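Local coordinates for protein putative P450-like enzyme (Streptomyces himastatinicus ATCC 53653, PDB 5Z9J) that binds heme b and probably acts as a cytochrome P450-type monooxygenase in bacterial secondary metabolism, at residues Lys25-Asp30 with Trp36-Tyr41; Ala45-Asn50 with Gln306-Trp311. All coordinates share one frame; numbering follows the deposited sequence.

Contact 1. Residues Lys25-Asp30 with Trp36-Tyr41. With TAM (tris(hydroxyethyl)aminomethane), chain F.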
ATOM      1  N   LYS A  25     -11.374 -22.530   8.042  1.00 52.60           N
ATOM      2  CA  LYS A  25     -12.319 -21.777   8.864  1.00 49.64           C
ATOM      3  C   LYS A  25     -12.228 -20.305   8.451  1.00 45.80           C
ATOM      4  O   LYS A  25     -11.161 -19.801   8.098  1.00 42.26           O
ATOM      5  CB  LYS A  25     -12.030 -21.885  10.379  1.00 49.03           C
ATOM      6  CG  LYS A  25     -11.036 -22.968  10.884  1.00 64.17           C
ATOM      7  CD  LYS A  25     -11.284 -24.415  10.440  1.00 66.27           C
ATOM      8  CE  LYS A  25     -10.059 -25.280  10.778  1.00 65.99           C
ATOM      9  NZ  LYS A  25     -10.055 -26.616  10.122  1.00 67.94           N
ATOM     10  N   ILE A  26     -13.359 -19.624   8.500  1.00 45.62           N
ATOM     11  CA  ILE A  26     -13.411 -18.230   8.130  1.00 41.76           C
ATOM     12  C   ILE A  26     -12.563 -17.454   9.127  1.00 39.01           C
ATOM     13  O   ILE A  26     -11.857 -16.528   8.738  1.00 34.15           O
ATOM     14  CB  ILE A  26     -14.870 -17.702   8.131  1.00 39.54           C
ATOM     15  CG1 ILE A  26     -15.742 -18.499   7.144  1.00 40.79           C
ATOM     16  CG2 ILE A  26     -14.910 -16.214   7.828  1.00 37.86           C
ATOM     17  CD1 ILE A  26     -17.257 -18.466   7.479  1.00 46.36           C
ATOM     18  N   VAL A  27     -12.640 -17.864  10.400  1.00 38.03           N
ATOM     19  CA  VAL A  27     -11.871 -17.267  11.499  1.00 38.17           C
ATOM     20  C   VAL A  27     -11.038 -18.294  12.251  1.00 38.74           C
ATOM     21  O   VAL A  27     -11.536 -19.365  12.584  1.00 38.73           O
ATOM     22  CB  VAL A  27     -12.791 -16.569  12.539  1.00 46.21           C
ATOM     23  CG1 VAL A  27     -11.973 -15.987  13.682  1.00 44.73           C
ATOM     24  CG2 VAL A  27     -13.652 -15.501  11.902  1.00 42.27           C
ATOM     25  N   ASP A  28      -9.767 -17.992  12.505  1.00 35.66           N
ATOM     26  CA  ASP A  28      -8.952 -18.868  13.364  1.00 39.54           C
ATOM     27  C   ASP A  28      -8.051 -18.036  14.285  1.00 40.01           C
ATOM     28  O   ASP A  28      -7.998 -16.796  14.199  1.00 34.12           O
ATOM     29  CB  ASP A  28      -8.109 -19.900  12.562  1.00 42.97           C
ATOM     30  CG  ASP A  28      -6.945 -19.290  11.760  1.00 41.82           C
ATOM     31  OD1 ASP A  28      -6.271 -18.322  12.213  1.00 41.59           O
ATOM     32  OD2 ASP A  28      -6.666 -19.805  10.654  1.00 41.03           O
ATOM     33  N   TYR A  29      -7.407 -18.738  15.210  1.00 42.39           N
ATOM     34  CA  TYR A  29      -6.492 -18.125  16.165  1.00 42.76           C
ATOM     35  C   TYR A  29      -5.089 -18.709  15.960  1.00 42.99           C
ATOM     36  O   TYR A  29      -4.922 -19.915  15.793  1.00 44.81           O
ATOM     37  CB  TYR A  29      -6.986 -18.363  17.603  1.00 44.13           C
ATOM     38  CG  TYR A  29      -6.135 -17.759  18.703  1.00 43.83           C
ATOM     39  CD1 TYR A  29      -6.111 -16.396  18.921  1.00 42.45           C
ATOM     40  CD2 TYR A  29      -5.349 -18.570  19.517  1.00 45.41           C
ATOM     41  CE1 TYR A  29      -5.342 -15.850  19.924  1.00 43.46           C
ATOM     42  CE2 TYR A  29      -4.582 -18.042  20.516  1.00 45.54           C
ATOM     43  CZ  TYR A  29      -4.575 -16.683  20.719  1.00 45.24           C
ATOM     44  OH  TYR A  29      -3.789 -16.150  21.718  1.00 45.59           O
ATOM     45  N   ASP A  30      -4.091 -17.848  15.938  1.00 42.65           N
ATOM     46  CA  ASP A  30      -2.711 -18.289  15.845  1.00 43.20           C
ATOM     47  C   ASP A  30      -2.124 -18.281  17.258  1.00 45.20           C
ATOM     48  O   ASP A  30      -1.823 -17.210  17.806  1.00 42.52           O
ATOM     49  CB  ASP A  30      -1.934 -17.382  14.891  1.00 40.45           C
ATOM     50  CG  ASP A  30      -0.561 -17.930  14.544  1.00 42.00           C
ATOM     51  OD1 ASP A  30       0.094 -18.562  15.401  1.00 43.65           O
ATOM     52  OD2 ASP A  30      -0.141 -17.752  13.389  1.00 42.43           O
ATOM     53  N   TRP A  36      -5.642 -13.304  15.923  1.00 33.53           N
ATOM     54  CA  TRP A  36      -6.783 -13.876  15.235  1.00 34.07           C
ATOM     55  C   TRP A  36      -6.686 -13.510  13.762  1.00 33.28           C
ATOM     56  O   TRP A  36      -6.100 -12.463  13.417  1.00 29.28           O
ATOM     57  CB  TRP A  36      -8.103 -13.371  15.849  1.00 34.38           C
ATOM     58  CG  TRP A  36      -8.329 -13.740  17.306  1.00 35.47           C
ATOM     59  CD1 TRP A  36      -7.787 -13.133  18.415  1.00 33.50           C
ATOM     60  CD2 TRP A  36      -9.169 -14.793  17.804  1.00 35.77           C
ATOM     61  NE1 TRP A  36      -8.216 -13.760  19.554  1.00 39.93           N
ATOM     62  CE2 TRP A  36      -9.081 -14.772  19.211  1.00 36.30           C
ATOM     63  CE3 TRP A  36      -9.987 -15.752  17.190  1.00 36.89           C
ATOM     64  CZ2 TRP A  36      -9.774 -15.674  20.021  1.00 47.75           C
ATOM     65  CZ3 TRP A  36     -10.678 -16.652  17.997  1.00 38.28           C
ATOM     66  CH2 TRP A  36     -10.572 -16.606  19.392  1.00 39.25           C
ATOM     67  N   ASN A  37      -7.181 -14.421  12.910  1.00 33.24           N
ATOM     68  CA  ASN A  37      -7.242 -14.296  11.451  1.00 31.60           C
ATOM     69  C   ASN A  37      -8.675 -14.342  10.915  1.00 30.92           C
ATOM     70  O   ASN A  37      -9.429 -15.223  11.305  1.00 32.84           O
ATOM     71  CB  ASN A  37      -6.426 -15.424  10.772  1.00 33.37           C
ATOM     72  CG  ASN A  37      -4.931 -15.375  11.092  1.00 31.71           C
ATOM     73  OD1 ASN A  37      -4.263 -14.429  10.722  1.00 32.75           O
ATOM     74  ND2 ASN A  37      -4.410 -16.395  11.758  1.00 30.73           N
ATOM     75  N   VAL A  38      -9.043 -13.421  10.021  1.00 32.87           N
ATOM     76  CA  VAL A  38     -10.340 -13.462   9.297  1.00 30.17           C
ATOM     77  C   VAL A  38     -10.096 -13.573   7.786  1.00 29.58           C
ATOM     78  O   VAL A  38      -9.359 -12.740   7.224  1.00 28.18           O
ATOM     79  CB  VAL A  38     -11.190 -12.177   9.545  1.00 36.99           C
ATOM     80  CG1 VAL A  38     -12.563 -12.254   8.854  1.00 37.88           C
ATOM     81  CG2 VAL A  38     -11.385 -11.952  10.993  1.00 38.74           C
ATOM     82  N   TYR A  39     -10.709 -14.540   7.109  1.00 30.73           N
ATOM     83  CA  TYR A  39     -10.468 -14.739   5.667  1.00 30.40           C
ATOM     84  C   TYR A  39     -11.734 -14.532   4.761  1.00 37.02           C
ATOM     85  O   TYR A  39     -11.624 -14.481   3.519  1.00 30.87           O
ATOM     86  CB  TYR A  39      -9.924 -16.138   5.405  1.00 33.10           C
ATOM     87  CG  TYR A  39      -8.730 -16.526   6.238  1.00 32.62           C
ATOM     88  CD1 TYR A  39      -7.504 -15.875   6.112  1.00 31.53           C
ATOM     89  CD2 TYR A  39      -8.812 -17.578   7.116  1.00 32.44           C
ATOM     90  CE1 TYR A  39      -6.421 -16.250   6.881  1.00 31.45           C
ATOM     91  CE2 TYR A  39      -7.728 -17.961   7.880  1.00 34.77           C
ATOM     92  CZ  TYR A  39      -6.535 -17.284   7.757  1.00 33.62           C
ATOM     93  OH  TYR A  39      -5.452 -17.660   8.519  1.00 36.17           O
ATOM     94  N   GLY A  40     -12.910 -14.375   5.364  1.00 32.24           N
ATOM     95  CA  GLY A  40     -14.133 -14.312   4.578  1.00 36.99           C
ATOM     96  C   GLY A  40     -14.400 -12.901   4.097  1.00 36.64           C
ATOM     97  O   GLY A  40     -13.933 -11.924   4.724  1.00 36.24           O
ATOM     98  N   TYR A  41     -15.047 -12.768   2.942  1.00 35.38           N
ATOM     99  CA  TYR A  41     -15.292 -11.406   2.416  1.00 34.97           C
ATOM    100  C   TYR A  41     -16.382 -10.668   3.219  1.00 35.08           C
ATOM    101  O   TYR A  41     -16.126  -9.551   3.692  1.00 34.36           O
ATOM    102  CB  TYR A  41     -15.607 -11.424   0.909  1.00 32.71           C
ATOM    103  CG  TYR A  41     -15.919 -10.076   0.271  1.00 35.54           C
ATOM    104  CD1 TYR A  41     -14.935  -9.313  -0.415  1.00 37.00           C
ATOM    105  CD2 TYR A  41     -17.201  -9.553   0.345  1.00 36.92           C
ATOM    106  CE1 TYR A  41     -15.273  -8.081  -1.013  1.00 30.64           C
ATOM    107  CE2 TYR A  41     -17.522  -8.343  -0.226  1.00 37.70           C
ATOM    108  CZ  TYR A  41     -16.562  -7.615  -0.891  1.00 36.55           C
ATOM    109  OH  TYR A  41     -16.955  -6.423  -1.436  1.00 38.27           O
TER
HETATM  110  C   TAM F 402      -1.270 -16.858   8.660  1.00 34.58           C
HETATM  111  C1  TAM F 402      -2.086 -18.187   8.926  1.00 48.37           C
HETATM  112  C2  TAM F 402      -0.047 -17.100   7.759  1.00 36.79           C
HETATM  113  C3  TAM F 402      -2.206 -15.792   8.022  1.00 56.31           C
HETATM  114  C4  TAM F 402      -1.841 -19.246   7.846  1.00 49.57           C
HETATM  115  C5  TAM F 402       0.678 -15.776   7.573  1.00 37.06           C
HETATM  116  C6  TAM F 402      -3.006 -16.289   6.796  1.00 47.28           C
HETATM  117  N   TAM F 402      -0.799 -16.302   9.925  1.00 35.01           N
HETATM  118  O4  TAM F 402      -0.796 -20.117   8.238  1.00 51.33           O
HETATM  119  O5  TAM F 402       0.564 -15.051   8.811  1.00 38.90           O
HETATM  120  O6  TAM F 402      -2.118 -16.496   5.719  1.00 47.58           O
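Asp28 and Asn37 face each other as a hydrogen-bonded antiparallel pair, and their side chains repeat the match: Asn37 ND2 donates to Asp28 OD1 at 2.7 Å, nearly straight, reaching the syn lone pair with the oxygen in the amide plane. Carboxylate and amide are almost perpendicular. Asp28 OD2 takes a longer bond of 3.3 Å from Tyr39 OH; a carboxylate suits this place because it can accept from amide and phenol at once. CG of Asp28 sits between its backbone N and carbonyl carbon (chi1 70°), which brings the carboxylate toward Asn37 and Tyr39. Tyr39 OH also lies 3.3 Å from TAM C6, in a pocket shared with Asp30 and Asn37. On the opposite face, the broad Trp36 indole receives the edge of Tyr29, with CD1 3.4 Å from Trp36 CE2, and Tyr29 CB in a CH-pi contact over the six-membered ring. Val27 CG1 sits at the indole edge, 4.0 Å from Trp36 CE3. With an alanine at Trp36, Tyr29 would probably lose the face it packs on and turn more freely. Tyr39 N bonds Ile26 O at 2.8 Å. Strand 27-30 is outermost in the sheet; strand 35-38 lies between it and strand 307-310, and Val38 touches helix 41-48.

Contact 2. Residues Ala45-Asn50 with Gln306-Trp311. With TAM (tris(hydroxyethyl)aminomethane), chain F.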
ATOM      1  N   ALA A  45     -15.342  -7.180   5.279  1.00 30.41           N
ATOM      2  CA  ALA A  45     -16.021  -5.951   4.886  1.00 38.05           C
ATOM      3  C   ALA A  45     -16.752  -5.343   6.079  1.00 35.06           C
ATOM      4  O   ALA A  45     -16.646  -4.142   6.344  1.00 34.06           O
ATOM      5  CB  ALA A  45     -17.000  -6.226   3.737  1.00 42.80           C
ATOM      6  N   ALA A  46     -17.495  -6.170   6.804  1.00 35.86           N
ATOM      7  CA  ALA A  46     -18.197  -5.669   7.983  1.00 37.10           C
ATOM      8  C   ALA A  46     -17.220  -5.153   9.050  1.00 33.98           C
ATOM      9  O   ALA A  46     -17.512  -4.191   9.719  1.00 33.57           O
ATOM     10  CB  ALA A  46     -19.060  -6.714   8.562  1.00 37.05           C
ATOM     11  N   ILE A  47     -16.106  -5.849   9.246  1.00 32.76           N
ATOM     12  CA  ILE A  47     -15.126  -5.467  10.245  1.00 30.99           C
ATOM     13  C   ILE A  47     -14.553  -4.085   9.920  1.00 32.55           C
ATOM     14  O   ILE A  47     -14.415  -3.238  10.814  1.00 30.12           O
ATOM     15  CB  ILE A  47     -13.967  -6.517  10.367  1.00 30.02           C
ATOM     16  CG1 ILE A  47     -14.447  -7.758  11.139  1.00 31.28           C
ATOM     17  CG2 ILE A  47     -12.733  -5.904  11.079  1.00 28.88           C
ATOM     18  CD1 ILE A  47     -13.500  -8.956  11.035  1.00 32.67           C
ATOM     19  N   LEU A  48     -14.223  -3.890   8.649  1.00 31.43           N
ATOM     20  CA  LEU A  48     -13.617  -2.616   8.183  1.00 32.04           C
ATOM     21  C   LEU A  48     -14.639  -1.469   8.339  1.00 34.33           C
ATOM     22  O   LEU A  48     -14.235  -0.332   8.570  1.00 35.27           O
ATOM     23  CB  LEU A  48     -13.142  -2.743   6.721  1.00 29.98           C
ATOM     24  CG  LEU A  48     -12.022  -3.750   6.451  1.00 28.96           C
ATOM     25  CD1 LEU A  48     -11.733  -3.837   4.949  1.00 28.79           C
ATOM     26  CD2 LEU A  48     -10.714  -3.346   7.193  1.00 30.71           C
ATOM     27  N   SER A  49     -15.946  -1.783   8.236  1.00 34.30           N
ATOM     28  CA  SER A  49     -17.000  -0.770   8.394  1.00 37.27           C
ATOM     29  C   SER A  49     -17.447  -0.547   9.850  1.00 37.84           C
ATOM     30  O   SER A  49     -18.368   0.220  10.123  1.00 39.60           O
ATOM     31  CB  SER A  49     -18.220  -1.140   7.545  1.00 40.20           C
ATOM     32  OG  SER A  49     -17.811  -1.285   6.210  1.00 40.29           O
ATOM     33  N   ASN A  50     -16.815  -1.252  10.774  1.00 36.66           N
ATOM     34  CA  ASN A  50     -17.131  -1.101  12.163  1.00 37.12           C
ATOM     35  C   ASN A  50     -15.905  -0.647  12.946  1.00 36.06           C
ATOM     36  O   ASN A  50     -15.381  -1.415  13.762  1.00 36.79           O
ATOM     37  CB  ASN A  50     -17.648  -2.433  12.716  1.00 39.39           C
ATOM     38  CG  ASN A  50     -18.279  -2.285  14.073  1.00 41.47           C
ATOM     39  OD1 ASN A  50     -18.129  -1.247  14.720  1.00 42.05           O
ATOM     40  ND2 ASN A  50     -18.983  -3.319  14.522  1.00 42.93           N
ATOM     41  N   GLN A 306      -7.901  -7.849  21.446  1.00 36.65           N
ATOM     42  CA  GLN A 306      -7.175  -8.831  20.651  1.00 34.31           C
ATOM     43  C   GLN A 306      -6.728  -8.229  19.335  1.00 32.99           C
ATOM     44  O   GLN A 306      -7.362  -7.301  18.819  1.00 31.45           O
ATOM     45  CB  GLN A 306      -8.037 -10.071  20.378  1.00 35.60           C
ATOM     46  CG  GLN A 306      -8.407 -10.939  21.597  1.00 35.27           C
ATOM     47  CD  GLN A 306      -7.207 -11.489  22.323  1.00 34.84           C
ATOM     48  OE1 GLN A 306      -6.435 -12.266  21.753  1.00 34.08           O
ATOM     49  NE2 GLN A 306      -7.079 -11.148  23.612  1.00 35.26           N
ATOM     50  N   LEU A 307      -5.597  -8.710  18.827  1.00 32.55           N
ATOM     51  CA  LEU A 307      -5.120  -8.313  17.519  1.00 32.44           C
ATOM     52  C   LEU A 307      -5.802  -9.190  16.458  1.00 32.76           C
ATOM     53  O   LEU A 307      -5.708 -10.416  16.516  1.00 32.38           O
ATOM     54  CB  LEU A 307      -3.603  -8.462  17.431  1.00 32.61           C
ATOM     55  CG  LEU A 307      -2.911  -8.109  16.117  1.00 33.72           C
ATOM     56  CD1 LEU A 307      -3.131  -6.628  15.759  1.00 32.02           C
ATOM     57  CD2 LEU A 307      -1.407  -8.386  16.208  1.00 34.33           C
ATOM     58  N   LEU A 308      -6.470  -8.547  15.509  1.00 33.23           N
ATOM     59  CA  LEU A 308      -7.147  -9.228  14.418  1.00 35.05           C
ATOM     60  C   LEU A 308      -6.593  -8.799  13.066  1.00 34.29           C
ATOM     61  O   LEU A 308      -6.568  -7.590  12.720  1.00 34.16           O
ATOM     62  CB  LEU A 308      -8.662  -8.996  14.506  1.00 38.03           C
ATOM     63  CG  LEU A 308      -9.559  -9.651  13.449  1.00 39.11           C
ATOM     64  CD1 LEU A 308      -9.576 -11.111  13.701  1.00 41.19           C
ATOM     65  CD2 LEU A 308     -10.992  -9.120  13.570  1.00 39.24           C
ATOM     66  N   LEU A 309      -6.113  -9.804  12.333  1.00 33.25           N
ATOM     67  CA  LEU A 309      -5.629  -9.649  10.976  1.00 30.96           C
ATOM     68  C   LEU A 309      -6.745  -9.929  10.005  1.00 29.12           C
ATOM     69  O   LEU A 309      -7.230 -11.053   9.903  1.00 28.43           O
ATOM     70  CB  LEU A 309      -4.467 -10.586  10.700  1.00 34.85           C
ATOM     71  CG  LEU A 309      -3.287 -10.282  11.630  1.00 39.55           C
ATOM     72  CD1 LEU A 309      -2.044 -11.082  11.255  1.00 41.66           C
ATOM     73  CD2 LEU A 309      -3.004  -8.786  11.726  1.00 40.27           C
ATOM     74  N   VAL A 310      -7.142  -8.874   9.303  1.00 28.94           N
ATOM     75  CA  VAL A 310      -8.165  -8.917   8.288  1.00 28.46           C
ATOM     76  C   VAL A 310      -7.499  -9.218   6.928  1.00 30.17           C
ATOM     77  O   VAL A 310      -6.783  -8.341   6.374  1.00 23.92           O
ATOM     78  CB  VAL A 310      -8.928  -7.596   8.227  1.00 26.68           C
ATOM     79  CG1 VAL A 310      -9.919  -7.597   7.087  1.00 27.46           C
ATOM     80  CG2 VAL A 310      -9.568  -7.269   9.564  1.00 26.21           C
ATOM     81  N   TRP A 311      -7.664 -10.456   6.421  1.00 29.75           N
ATOM     82  CA  TRP A 311      -6.954 -10.830   5.179  1.00 29.07           C
ATOM     83  C   TRP A 311      -7.772 -10.467   3.928  1.00 29.84           C
ATOM     84  O   TRP A 311      -8.542 -11.265   3.383  1.00 25.78           O
ATOM     85  CB  TRP A 311      -6.539 -12.295   5.206  1.00 27.75           C
ATOM     86  CG  TRP A 311      -5.547 -12.548   6.298  1.00 29.35           C
ATOM     87  CD1 TRP A 311      -5.785 -13.134   7.524  1.00 31.29           C
ATOM     88  CD2 TRP A 311      -4.144 -12.198   6.287  1.00 29.10           C
ATOM     89  NE1 TRP A 311      -4.611 -13.154   8.273  1.00 32.85           N
ATOM     90  CE2 TRP A 311      -3.598 -12.601   7.535  1.00 30.94           C
ATOM     91  CE3 TRP A 311      -3.305 -11.595   5.346  1.00 27.96           C
ATOM     92  CZ2 TRP A 311      -2.241 -12.406   7.856  1.00 31.20           C
ATOM     93  CZ3 TRP A 311      -1.963 -11.399   5.671  1.00 27.88           C
ATOM     94  CH2 TRP A 311      -1.451 -11.803   6.916  1.00 28.53           C
TER
HETATM   95  C   TAM F 402      -1.270 -16.858   8.660  1.00 34.58           C
HETATM   96  C1  TAM F 402      -2.086 -18.187   8.926  1.00 48.37           C
HETATM   97  C2  TAM F 402      -0.047 -17.100   7.759  1.00 36.79           C
HETATM   98  C3  TAM F 402      -2.206 -15.792   8.022  1.00 56.31           C
HETATM   99  C4  TAM F 402      -1.841 -19.246   7.846  1.00 49.57           C
HETATM  100  C5  TAM F 402       0.678 -15.776   7.573  1.00 37.06           C
HETATM  101  C6  TAM F 402      -3.006 -16.289   6.796  1.00 47.28           C
HETATM  102  N   TAM F 402      -0.799 -16.302   9.925  1.00 35.01           N
HETATM  103  O4  TAM F 402      -0.796 -20.117   8.238  1.00 51.33           O
HETATM  104  O5  TAM F 402       0.564 -15.051   8.811  1.00 38.90           O
HETATM  105  O6  TAM F 402      -2.118 -16.496   5.719  1.00 47.58           O
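Ile47 on helix 41-48 and Val310 on strand 307-310 bring their CA atoms to 8.0 Å, too far apart for backbone contact, so side chains do all the touching and no hydrogen bond crosses. Ile47 points toward the strand and uses both of its branches. Its longer arm ends in CD1, which meets Leu308 CD2 tip to tip at 3.6 Å; its CG2 methyl lies 3.8 Å from Val310 CG2, the two side chains passing alongside one another and running opposite ways. A beta-branched isoleucine suits this place because CG2, anti to the backbone N, and the arm through CG1, anti to the carbonyl carbon, serve two strand residues at once. Leu308 and Val310, two apart on the strand, turn the same face of the sheet to the helix, as alternation in a strand requires. This is the beta-rich region of the cytochrome P450 fold, in which a short helix following the N-terminal hairpin packs against a mixed sheet. Leu48 adds a looser contact, its CD2 4.3 Å from Val310 CG1. It also touches Arg289, a heme b-binding residue on strand 287-291, and its side chain comes within about 5 Å of the heme, measured between nearest atoms. At the end of the strand Trp311 turns to the other side: TAM C3 lies over one face of the indole, toward its rim, 3.4 Å from Trp311 CZ2.

How the contacts relate
Contacts 1 and 2 follow in series along the chain, with centres 10 Å apart, and share one sheet in which strands 35-38 and 307-310 are parallel neighbours. Trp36 O accepts a probable hydrogen bond from Leu309 N at 2.9 Å, and Val38 CG2 packs 3.4 Å from Leu308 CD1, carrying the apolar side of the hairpin into the helix-facing layer. On the other side Asn37 OD1 and Trp311 NE1, 2.8 Å apart, join the contacts; there Asp30, Asn37 and Tyr39 from contact 1 and Trp311 from contact 2 line the TAM site. The heme is about 5 Å from the Leu48 side chain of contact 2, but about 13 Å from that of Val38 in contact 1.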